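Local coordinates for protein beta-galactosidase (PDB 6Y2K) that probably hydrolyses the bonds of terminal non-reducing beta-D-galactose residues in beta-galactosides such as lactose, as a cold-active GH42 enzyme that assembles into a hexamer, at residues 36-42 with 72-78. Residues are numbered along the deposited sequence.
Sequences EFSWSTI and TPTATPP
Run 36-42 as a loop that turns into the short helix 39-42, with S38 at its N-cap position and I42 N hydrogen-bonded to S38 O (2.9 Å). Opposite it, build 72-78 without regular structure: a type I turn from P73 to T76, then extended P77 and P78, the latter at the N-cap of helix 79-84. The backbones come closest at E36 and P73, whose CA atoms lie 4.1 Å apart; there P73 CA makes a CA-H...O contact with E36 O at 3.2 Å. Two bridging waters supply the polar links. Water 1 donates to E36 O (2.7 Å) and T72 O (2.8 Å) and accepts from A75 N (2.9 Å). Water 2 accepts from W39 N (3.0 Å) and T76 OG1 (2.7 Å) and donates to P73 O (2.8 Å) and T76 O (2.7 Å). These segments follow strands 29-34 and 67-71, so the contact joins neighbouring beta-alpha loops at the C-terminal mouth of a TIM barrel. Apolar packing centres on W39, chi1 t: P78 CD sits 3.6 Å from the centroid of its five-membered ring, a CH-pi contact over the face, while W39 CB meets P73 CB at 4.0 Å. F37, chi1 m, brings CD1 to within 3.4 Å of T76 OG1 at the ring edge; W183 of the second subunit meets the F37 ring, and S40 OG hydrogen-bonds to D186 of that subunit.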
loop_
_atom_site.group_PDB
_atom_site.type_symbol
_atom_site.label_atom_id
_atom_site.label_comp_id
_atom_site.label_asym_id
_atom_site.label_seq_id
_atom_site.Cartn_x
_atom_site.Cartn_y
_atom_site.Cartn_z
ATOM N N GLU A 36 24.785 7.447 47.088
ATOM C CA GLU A 36 25.629 7.658 45.889
ATOM C C GLU A 36 25.577 9.063 45.255
ATOM O O GLU A 36 26.463 9.404 44.470
ATOM C CB GLU A 36 25.395 6.557 44.826
ATOM C CG GLU A 36 24.201 6.721 43.872
ATOM C CD GLU A 36 22.827 6.507 44.502
ATOM O OE1 GLU A 36 22.707 6.292 45.738
ATOM O OE2 GLU A 36 21.838 6.562 43.736
ATOM N N PHE A 37 24.559 9.865 45.568
ATOM C CA PHE A 37 24.496 11.251 45.080
ATOM C C PHE A 37 24.586 12.308 46.191
ATOM O O PHE A 37 24.192 13.461 45.977
ATOM C CB PHE A 37 23.211 11.475 44.263
ATOM C CG PHE A 37 23.082 10.586 43.047
ATOM C CD1 PHE A 37 24.083 10.538 42.086
ATOM C CD2 PHE A 37 21.925 9.847 42.832
ATOM C CE1 PHE A 37 23.958 9.735 40.957
ATOM C CE2 PHE A 37 21.785 9.063 41.698
ATOM C CZ PHE A 37 22.800 9.004 40.760
ATOM N N SER A 38 25.150 11.943 47.346
ATOM C CA SER A 38 25.044 12.772 48.567
ATOM C C SER A 38 26.259 13.666 48.896
ATOM O O SER A 38 26.278 14.287 49.956
ATOM C CB SER A 38 24.689 11.878 49.781
ATOM O OG SER A 38 25.735 10.970 50.105
ATOM N N TRP A 39 27.247 13.769 48.004
ATOM C CA TRP A 39 28.464 14.540 48.317
ATOM C C TRP A 39 28.166 15.986 48.728
ATOM O O TRP A 39 28.739 16.461 49.702
ATOM C CB TRP A 39 29.500 14.493 47.174
ATOM C CG TRP A 39 30.943 14.788 47.573
ATOM C CD1 TRP A 39 31.389 15.654 48.541
ATOM C CD2 TRP A 39 32.128 14.249 46.961
ATOM N NE1 TRP A 39 32.759 15.673 48.575
ATOM C CE2 TRP A 39 33.241 14.824 47.619
ATOM C CE3 TRP A 39 32.357 13.352 45.911
ATOM C CZ2 TRP A 39 34.561 14.510 47.278
ATOM C CZ3 TRP A 39 33.671 13.043 45.571
ATOM C CH2 TRP A 39 34.757 13.618 46.258
ATOM N N SER A 40 27.265 16.685 48.034
ATOM C CA SER A 40 26.931 18.068 48.436
ATOM C C SER A 40 26.242 18.158 49.811
ATOM O O SER A 40 26.306 19.204 50.451
ATOM C CB SER A 40 26.103 18.810 47.376
ATOM O OG SER A 40 24.722 18.484 47.429
ATOM N N THR A 41 25.590 17.080 50.252
ATOM C CA THR A 41 25.023 17.007 51.610
ATOM C C THR A 41 26.142 16.738 52.629
ATOM O O THR A 41 26.182 17.362 53.691
ATOM C CB THR A 41 23.924 15.926 51.698
ATOM O OG1 THR A 41 22.881 16.223 50.758
ATOM C CG2 THR A 41 23.319 15.850 53.098
ATOM N N ILE A 42 27.058 15.831 52.286
ATOM C CA ILE A 42 28.182 15.481 53.164
ATOM C C ILE A 42 29.167 16.649 53.325
ATOM O O ILE A 42 29.595 16.933 54.440
ATOM C CB ILE A 42 28.962 14.245 52.657
ATOM C CG1 ILE A 42 28.060 12.998 52.635
ATOM C CG2 ILE A 42 30.191 13.974 53.535
ATOM C CD1 ILE A 42 28.601 11.863 51.794
ATOM N N THR A 72 29.318 4.959 47.262
ATOM C CA THR A 72 30.300 6.038 47.285
ATOM C C THR A 72 29.765 7.139 46.353
ATOM O O THR A 72 29.198 6.830 45.305
ATOM C CB THR A 72 31.741 5.617 46.877
ATOM O OG1 THR A 72 31.804 5.236 45.493
ATOM C CG2 THR A 72 32.242 4.490 47.756
ATOM N N PRO A 73 29.929 8.414 46.739
ATOM C CA PRO A 73 29.257 9.522 46.064
ATOM C C PRO A 73 30.028 10.165 44.896
ATOM O O PRO A 73 29.763 11.321 44.539
ATOM C CB PRO A 73 29.077 10.520 47.208
ATOM C CG PRO A 73 30.337 10.355 47.981
ATOM C CD PRO A 73 30.596 8.873 47.973
ATOM N N THR A 74 30.918 9.407 44.268
ATOM C CA THR A 74 31.887 9.964 43.321
ATOM C C THR A 74 31.345 10.238 41.904
ATOM O O THR A 74 32.052 10.834 41.085
ATOM C CB THR A 74 33.142 9.072 43.231
ATOM O OG1 THR A 74 32.769 7.734 42.894
ATOM C CG2 THR A 74 33.888 9.054 44.551
ATOM N N ALA A 75 30.110 9.829 41.618
ATOM C CA ALA A 75 29.471 10.117 40.327
ATOM C C ALA A 75 29.126 11.585 40.167
ATOM O O ALA A 75 29.073 12.086 39.039
ATOM C CB ALA A 75 28.209 9.280 40.158
ATOM N N THR A 76 28.869 12.256 41.288
ATOM C CA THR A 76 28.392 13.631 41.308
ATOM C C THR A 76 29.172 14.476 42.327
ATOM O O THR A 76 28.635 14.839 43.373
ATOM C CB THR A 76 26.874 13.681 41.608
ATOM O OG1 THR A 76 26.543 12.774 42.662
ATOM C CG2 THR A 76 26.080 13.291 40.382
ATOM N N PRO A 77 30.449 14.801 42.020
ATOM C CA PRO A 77 31.201 15.677 42.926
ATOM C C PRO A 77 30.662 17.119 42.912
ATOM O O PRO A 77 30.062 17.535 41.907
ATOM C CB PRO A 77 32.630 15.615 42.378
ATOM C CG PRO A 77 32.458 15.305 40.925
ATOM C CD PRO A 77 31.259 14.397 40.854
ATOM N N PRO A 78 30.851 17.872 44.020
ATOM C CA PRO A 78 30.248 19.207 44.105
ATOM C C PRO A 78 30.954 20.258 43.254
ATOM O O PRO A 78 32.105 20.064 42.863
ATOM C CB PRO A 78 30.364 19.573 45.597
ATOM C CG PRO A 78 30.980 18.407 46.287
ATOM C CD PRO A 78 31.603 17.530 45.241
HETATM O O HOH W 1 28.262 8.041 42.974
HETATM O O HOH W 2 27.646 13.011 45.086
#